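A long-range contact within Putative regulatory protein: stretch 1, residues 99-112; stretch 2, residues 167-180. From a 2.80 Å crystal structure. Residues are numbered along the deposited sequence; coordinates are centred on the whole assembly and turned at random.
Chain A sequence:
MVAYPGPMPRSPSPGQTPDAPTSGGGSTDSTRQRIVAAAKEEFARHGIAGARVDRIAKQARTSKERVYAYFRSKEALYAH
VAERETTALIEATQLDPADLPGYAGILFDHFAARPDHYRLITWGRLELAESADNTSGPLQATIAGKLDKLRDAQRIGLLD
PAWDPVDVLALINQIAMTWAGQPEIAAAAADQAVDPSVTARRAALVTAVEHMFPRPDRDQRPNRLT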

# COMPACT_ATOMS: atom_id res chain seq x y z
N ASP A 99 -5.19 22.81 -5.34
CA ASP A 99 -4.53 22.53 -4.08
C ASP A 99 -4.35 21.03 -3.91
O ASP A 99 -5.10 20.35 -3.21
CB ASP A 99 -5.31 23.12 -2.90
CG ASP A 99 -4.58 22.95 -1.55
OD1 ASP A 99 -3.43 22.45 -1.49
OD2 ASP A 99 -5.17 23.31 -0.52
N LEU A 100 -3.35 20.51 -4.57
CA LEU A 100 -3.07 19.11 -4.48
C LEU A 100 -2.52 18.69 -3.10
O LEU A 100 -2.94 17.65 -2.59
CB LEU A 100 -2.15 18.71 -5.61
CG LEU A 100 -2.81 18.88 -6.97
CD1 LEU A 100 -1.74 18.83 -8.03
CD2 LEU A 100 -3.87 17.83 -7.22
N PRO A 101 -1.59 19.49 -2.50
CA PRO A 101 -1.14 19.10 -1.14
C PRO A 101 -2.25 19.14 -0.07
O PRO A 101 -2.24 18.33 0.86
CB PRO A 101 -0.01 20.11 -0.82
CG PRO A 101 -0.19 21.24 -1.77
CD PRO A 101 -0.91 20.72 -2.98
N GLY A 102 -3.19 20.07 -0.22
CA GLY A 102 -4.35 20.14 0.63
C GLY A 102 -5.19 18.91 0.37
O GLY A 102 -5.76 18.33 1.30
N TYR A 103 -5.27 18.49 -0.88
CA TYR A 103 -5.95 17.26 -1.24
C TYR A 103 -5.36 16.06 -0.49
O TYR A 103 -6.08 15.20 0.04
CB TYR A 103 -5.88 17.04 -2.77
CG TYR A 103 -6.45 15.73 -3.25
CD1 TYR A 103 -5.71 14.89 -4.09
CD2 TYR A 103 -7.74 15.31 -2.86
CE1 TYR A 103 -6.23 13.65 -4.55
CE2 TYR A 103 -8.28 14.07 -3.32
CZ TYR A 103 -7.52 13.26 -4.16
OH TYR A 103 -8.03 12.05 -4.58
N ALA A 104 -4.03 16.02 -0.43
CA ALA A 104 -3.32 14.91 0.20
C ALA A 104 -3.60 14.90 1.69
O ALA A 104 -3.76 13.83 2.25
CB ALA A 104 -1.84 15.01 -0.07
N GLY A 105 -3.66 16.08 2.30
CA GLY A 105 -3.96 16.20 3.72
C GLY A 105 -5.34 15.64 3.96
O GLY A 105 -5.57 14.92 4.93
N ILE A 106 -6.25 15.94 3.05
CA ILE A 106 -7.62 15.43 3.12
C ILE A 106 -7.63 13.88 3.21
O ILE A 106 -8.19 13.32 4.16
CB ILE A 106 -8.52 16.09 1.99
CG1 ILE A 106 -9.38 17.20 2.59
CG2 ILE A 106 -9.44 15.12 1.28
CD1 ILE A 106 -8.74 18.62 2.59
N LEU A 107 -6.96 13.21 2.27
CA LEU A 107 -6.85 11.73 2.30
C LEU A 107 -6.12 11.24 3.53
O LEU A 107 -6.46 10.20 4.11
CB LEU A 107 -6.15 11.20 1.04
CG LEU A 107 -6.85 11.51 -0.28
CD1 LEU A 107 -5.94 11.45 -1.51
CD2 LEU A 107 -8.04 10.56 -0.43
N PHE A 108 -5.11 11.99 3.95
CA PHE A 108 -4.35 11.58 5.09
C PHE A 108 -5.28 11.51 6.29
O PHE A 108 -5.29 10.52 7.03
CB PHE A 108 -3.23 12.55 5.37
CG PHE A 108 -2.48 12.23 6.63
CD1 PHE A 108 -1.47 11.27 6.63
CD2 PHE A 108 -2.80 12.87 7.83
CE1 PHE A 108 -0.79 10.96 7.81
CE2 PHE A 108 -2.12 12.57 9.01
CZ PHE A 108 -1.12 11.63 9.01
N ASP A 109 -6.06 12.58 6.46
CA ASP A 109 -6.99 12.74 7.55
C ASP A 109 -7.98 11.61 7.60
O ASP A 109 -8.22 11.03 8.65
CB ASP A 109 -7.75 14.04 7.36
CG ASP A 109 -6.88 15.26 7.58
OD1 ASP A 109 -5.80 15.14 8.23
OD2 ASP A 109 -7.28 16.34 7.10
N HIS A 110 -8.54 11.29 6.44
CA HIS A 110 -9.54 10.28 6.32
C HIS A 110 -9.06 8.93 6.83
O HIS A 110 -9.75 8.27 7.60
CB HIS A 110 -9.97 10.15 4.88
CG HIS A 110 -11.03 9.12 4.66
ND1 HIS A 110 -12.36 9.43 4.47
CD2 HIS A 110 -10.96 7.76 4.62
CE1 HIS A 110 -13.05 8.32 4.31
NE2 HIS A 110 -12.23 7.29 4.40
N PHE A 111 -7.89 8.50 6.41
CA PHE A 111 -7.39 7.22 6.84
C PHE A 111 -6.76 7.29 8.20
O PHE A 111 -6.64 6.27 8.88
CB PHE A 111 -6.42 6.64 5.83
CG PHE A 111 -7.08 6.24 4.55
CD1 PHE A 111 -6.82 6.94 3.37
CD2 PHE A 111 -7.99 5.17 4.52
CE1 PHE A 111 -7.46 6.56 2.17
CE2 PHE A 111 -8.62 4.78 3.33
CZ PHE A 111 -8.36 5.48 2.16
N ALA A 112 -6.34 8.48 8.63
CA ALA A 112 -5.91 8.64 10.02
C ALA A 112 -7.13 8.33 10.88
O ALA A 112 -7.04 7.56 11.84
CB ALA A 112 -5.38 10.04 10.27
N ASP A 167 -0.28 9.65 -13.78
CA ASP A 167 0.78 9.58 -12.78
C ASP A 167 0.49 10.47 -11.56
O ASP A 167 0.73 10.07 -10.41
CB ASP A 167 2.15 9.91 -13.40
CG ASP A 167 2.59 8.88 -14.47
OD1 ASP A 167 2.68 7.66 -14.15
OD2 ASP A 167 2.86 9.27 -15.64
N VAL A 168 -0.05 11.67 -11.80
CA VAL A 168 -0.32 12.65 -10.75
C VAL A 168 -1.32 12.08 -9.73
O VAL A 168 -1.07 12.09 -8.52
CB VAL A 168 -0.85 13.99 -11.35
CG1 VAL A 168 -1.14 15.00 -10.25
CG2 VAL A 168 0.13 14.56 -12.35
N LEU A 169 -2.42 11.55 -10.25
CA LEU A 169 -3.47 10.98 -9.41
C LEU A 169 -2.96 9.81 -8.56
O LEU A 169 -3.05 9.85 -7.33
CB LEU A 169 -4.64 10.54 -10.28
CG LEU A 169 -5.84 10.01 -9.52
CD1 LEU A 169 -6.54 11.16 -8.83
CD2 LEU A 169 -6.81 9.21 -10.41
N ALA A 170 -2.41 8.79 -9.22
CA ALA A 170 -1.84 7.61 -8.57
C ALA A 170 -0.86 7.96 -7.45
O ALA A 170 -1.03 7.52 -6.31
CB ALA A 170 -1.17 6.75 -9.59
N LEU A 171 0.16 8.74 -7.81
CA LEU A 171 1.17 9.20 -6.86
C LEU A 171 0.58 9.83 -5.60
O LEU A 171 0.85 9.40 -4.47
CB LEU A 171 2.13 10.20 -7.52
CG LEU A 171 3.03 9.60 -8.61
CD1 LEU A 171 3.58 10.70 -9.53
CD2 LEU A 171 4.14 8.69 -8.03
N ILE A 172 -0.25 10.85 -5.80
CA ILE A 172 -0.78 11.56 -4.66
C ILE A 172 -1.61 10.65 -3.70
O ILE A 172 -1.45 10.70 -2.47
CB ILE A 172 -1.53 12.82 -5.12
CG1 ILE A 172 -0.53 13.75 -5.83
CG2 ILE A 172 -2.17 13.52 -3.92
CD1 ILE A 172 -1.17 14.93 -6.49
N ASN A 173 -2.48 9.83 -4.27
CA ASN A 173 -3.09 8.75 -3.54
C ASN A 173 -2.14 7.83 -2.76
O ASN A 173 -2.43 7.47 -1.61
CB ASN A 173 -3.89 7.92 -4.50
CG ASN A 173 -5.22 8.50 -4.74
OD1 ASN A 173 -6.19 8.09 -4.10
ND2 ASN A 173 -5.31 9.50 -5.61
N GLN A 174 -1.03 7.44 -3.38
CA GLN A 174 -0.03 6.61 -2.71
C GLN A 174 0.52 7.29 -1.49
O GLN A 174 0.32 6.81 -0.39
CB GLN A 174 1.14 6.27 -3.61
CG GLN A 174 1.06 4.93 -4.17
CD GLN A 174 1.05 3.81 -3.14
OE1 GLN A 174 2.03 3.59 -2.43
NE2 GLN A 174 -0.03 3.05 -3.11
N ILE A 175 1.21 8.42 -1.72
CA ILE A 175 1.92 9.19 -0.68
C ILE A 175 1.05 9.41 0.56
O ILE A 175 1.54 9.33 1.68
CB ILE A 175 2.36 10.60 -1.21
CG1 ILE A 175 2.69 10.54 -2.69
CG2 ILE A 175 3.59 11.11 -0.49
CD1 ILE A 175 2.84 11.96 -3.32
N ALA A 176 -0.24 9.66 0.31
CA ALA A 176 -1.25 9.91 1.32
C ALA A 176 -1.50 8.73 2.23
O ALA A 176 -1.83 8.91 3.40
CB ALA A 176 -2.54 10.33 0.66
N MSE A 177 -1.37 7.51 1.71
CA MSE A 177 -1.56 6.36 2.56
C MSE A 177 -0.25 5.77 2.99
O MSE A 177 -0.15 4.60 3.33
CB MSE A 177 -2.43 5.35 1.89
CG MSE A 177 -3.85 5.84 1.74
SE MSE A 177 -4.27 4.97 0.06
CE MSE A 177 -5.85 6.17 -0.91
N THR A 178 0.74 6.65 3.01
CA THR A 178 2.10 6.41 3.44
C THR A 178 2.26 5.68 4.79
O THR A 178 3.09 4.79 4.91
CB THR A 178 2.86 7.74 3.43
OG1 THR A 178 4.26 7.51 3.44
CG2 THR A 178 2.50 8.56 4.62
N TRP A 179 1.45 6.06 5.78
CA TRP A 179 1.59 5.54 7.15
C TRP A 179 0.74 4.30 7.42
O TRP A 179 1.11 3.44 8.24
CB TRP A 179 1.34 6.64 8.17
CG TRP A 179 2.46 7.61 8.09
CD1 TRP A 179 2.43 8.87 7.53
CD2 TRP A 179 3.82 7.39 8.51
NE1 TRP A 179 3.69 9.45 7.60
CE2 TRP A 179 4.55 8.57 8.19
CE3 TRP A 179 4.48 6.32 9.13
CZ2 TRP A 179 5.91 8.69 8.47
CZ3 TRP A 179 5.81 6.45 9.41
CH2 TRP A 179 6.51 7.63 9.08
N ALA A 180 -0.40 4.25 6.73
CA ALA A 180 -1.13 3.03 6.51
C ALA A 180 -0.26 2.01 5.77
O ALA A 180 -0.09 0.90 6.24
CB ALA A 180 -2.39 3.33 5.70

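Ile172 and Ala176, one turn apart on the second helix, form the apolar centre of the contact. Ile172 points toward helix 100-112 and fills the space beside Leu100, Tyr103 and Ala104: its CD1 lies 4.0 Å from Leu100 CB, while its CG2 is 3.8 Å from Tyr103 CD1 and 4.1 Å from Ala104 CB. A turn later the small side chain of Ala176 lets the backbones draw close, with Phe108 CA 5.2 Å from Ala176 CA, and its CB packs 3.7 Å from Leu107 CB. The helix axes, inclined at 43°, approach to 9.0 Å.

Aromatic rings extend the packing toward the C-terminal ends. Phe108 leaves its backbone sideways, but its t rotamer brings the ring edge to Trp179, with CE1 3.8 Å from Trp179 CD1. Phe111 meets selenomethionine Met177, whose CE is 3.5 Å from Phe111 CE1; the selenium sits obliquely, 4.8 Å from the ring centroid.

No hydrogen bond crosses the interface, which buries 564 Å² in all. At its polar edge, Tyr103 OH and Asn173 ND2 are 3.9 Å apart. Both groups are satisfied separately: ND2 of Asn173 donates to Leu169 O (2.9 Å) within its own helix, and the tyrosine hydroxyl bonds elsewhere in the structure. Apolar packing therefore holds the two stretches together.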